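Local coordinates for sugar ABC transporter, periplasmic sugar-binding protein (Caulobacter crescentus, PDB 4IRX) that binds myo-inositol between its two lobes as the periplasmic solute-binding component of an ABC transporter, probably for nutrient uptake, at residues R28-E33 with T257-A262. Sequence-based numbering, arbitrary orientation.
Sequences RELEDE and TALRQA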
# COMPACT_ATOMS: atom_id res chain seq x y z
N ARG A 28 -11.98 -7.59 -3.41
CA ARG A 28 -13.42 -7.67 -3.13
C ARG A 28 -14.19 -6.44 -3.59
O ARG A 28 -15.29 -6.55 -4.13
CB ARG A 28 -13.70 -7.94 -1.65
CG ARG A 28 -13.21 -9.28 -1.18
CD ARG A 28 -13.73 -9.63 0.21
NE ARG A 28 -13.04 -8.91 1.28
CZ ARG A 28 -12.09 -9.44 2.05
NH1 ARG A 28 -11.72 -10.70 1.89
NH2 ARG A 28 -11.52 -8.70 2.99
N GLU A 29 -13.61 -5.25 -3.37
CA GLU A 29 -14.29 -4.03 -3.79
C GLU A 29 -14.29 -3.95 -5.30
O GLU A 29 -15.25 -3.49 -5.91
CB GLU A 29 -13.63 -2.79 -3.18
CG GLU A 29 -13.44 -2.85 -1.65
CD GLU A 29 -14.73 -3.00 -0.85
OE1 GLU A 29 -15.79 -2.45 -1.20
OE2 GLU A 29 -14.68 -3.65 0.22
N LEU A 30 -13.21 -4.41 -5.92
CA LEU A 30 -13.13 -4.45 -7.38
C LEU A 30 -14.25 -5.29 -7.97
O LEU A 30 -14.89 -4.88 -8.94
CB LEU A 30 -11.78 -5.01 -7.82
CG LEU A 30 -11.65 -5.33 -9.31
CD1 LEU A 30 -11.54 -4.04 -10.09
CD2 LEU A 30 -10.41 -6.20 -9.53
N GLU A 31 -14.50 -6.47 -7.39
CA GLU A 31 -15.52 -7.36 -7.92
C GLU A 31 -16.92 -6.77 -7.80
O GLU A 31 -17.74 -6.95 -8.70
CB GLU A 31 -15.45 -8.72 -7.25
CG GLU A 31 -14.22 -9.49 -7.66
CD GLU A 31 -13.95 -10.67 -6.75
OE1 GLU A 31 -14.60 -10.76 -5.67
OE2 GLU A 31 -13.08 -11.49 -7.12
N ASP A 32 -17.20 -6.07 -6.69
CA ASP A 32 -18.49 -5.39 -6.51
C ASP A 32 -18.69 -4.33 -7.58
O ASP A 32 -19.70 -4.31 -8.31
CB ASP A 32 -18.60 -4.74 -5.12
CG ASP A 32 -19.79 -3.77 -4.99
OD1 ASP A 32 -20.92 -4.14 -5.36
OD2 ASP A 32 -19.58 -2.60 -4.56
N GLU A 33 -17.70 -3.45 -7.70
CA GLU A 33 -17.79 -2.38 -8.68
C GLU A 33 -17.90 -2.92 -10.10
O GLU A 33 -18.66 -2.38 -10.91
CB GLU A 33 -16.63 -1.40 -8.54
CG GLU A 33 -16.79 -0.10 -9.35
CD GLU A 33 -17.81 0.90 -8.78
OE1 GLU A 33 -18.15 0.83 -7.58
OE2 GLU A 33 -18.27 1.75 -9.57
N THR A 257 -12.30 3.84 -8.45
CA THR A 257 -12.02 4.97 -9.32
C THR A 257 -11.26 4.53 -10.56
O THR A 257 -11.58 4.98 -11.67
CB THR A 257 -11.25 6.06 -8.57
OG1 THR A 257 -12.05 6.53 -7.46
CG2 THR A 257 -10.89 7.21 -9.47
N ALA A 258 -10.27 3.66 -10.38
CA ALA A 258 -9.57 3.14 -11.56
C ALA A 258 -10.50 2.40 -12.52
O ALA A 258 -10.42 2.59 -13.74
CB ALA A 258 -8.40 2.24 -11.15
N LEU A 259 -11.38 1.57 -11.98
CA LEU A 259 -12.30 0.82 -12.82
C LEU A 259 -13.32 1.73 -13.50
O LEU A 259 -13.65 1.51 -14.66
CB LEU A 259 -13.00 -0.28 -12.03
CG LEU A 259 -13.76 -1.26 -12.90
CD1 LEU A 259 -12.77 -2.00 -13.81
CD2 LEU A 259 -14.54 -2.22 -12.00
N ARG A 260 -13.83 2.73 -12.79
CA ARG A 260 -14.76 3.70 -13.39
C ARG A 260 -14.13 4.44 -14.55
O ARG A 260 -14.76 4.59 -15.60
CB ARG A 260 -15.29 4.69 -12.34
CG ARG A 260 -16.22 4.07 -11.32
CD ARG A 260 -16.30 4.92 -10.07
NE ARG A 260 -17.10 4.22 -9.08
CZ ARG A 260 -17.29 4.62 -7.84
NH1 ARG A 260 -16.72 5.72 -7.37
NH2 ARG A 260 -18.06 3.87 -7.04
N GLN A 261 -12.89 4.88 -14.38
CA GLN A 261 -12.17 5.48 -15.49
C GLN A 261 -11.98 4.49 -16.64
O GLN A 261 -12.17 4.87 -17.79
CB GLN A 261 -10.80 5.98 -15.03
CG GLN A 261 -10.84 7.18 -14.08
CD GLN A 261 -9.50 7.90 -14.07
OE1 GLN A 261 -8.86 8.02 -15.11
NE2 GLN A 261 -9.05 8.33 -12.90
N ALA A 262 -11.63 3.25 -16.34
CA ALA A 262 -11.47 2.25 -17.39
C ALA A 262 -12.74 2.06 -18.22
O ALA A 262 -12.68 1.96 -19.44
CB ALA A 262 -11.03 0.92 -16.78
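The helices carrying E33 and L259 run side by side at 33° between their N-to-C directions, with local axes 10.1 Å apart. Both pack on one face of the mixed sheet in the lobe that holds the N-terminus, an α/β domain of the type I periplasmic binding protein fold, away from the inositol pocket. Toward the sheet the contact is apolar. L259 leaves its helix toward the other, and with CG anti to the backbone N (chi1 -168°) its CD2 lies 4.0 Å from L30 CD1 in one of the two L30 conformers. The same methyl, L259 CD2, lies 3.9 Å from the backbone C of E33. Strands 10-15 and 67-70 line the inner side of this seam, L30 touching V13 and F15 and L259 touching V11 and I69. Farther out, the bent chain of E33 turns its carboxylate to R260, whose extended arm reaches over to it. E33 OE1 is also salt-bridged to R256, so one carboxylate joins two arginines of helix 251-268. With an alanine at E33, R260 would probably lose its carboxylate mate and be freer to swing, while R256 would still have E29 and D32. R260 grips side-on, the carboxylate and guanidinium planes 70° apart: NH2 donates to E33 OE1 at 3.1 Å, and NE to E33 OE2 at 2.8 Å, nearly straight, from above the carboxylate plane.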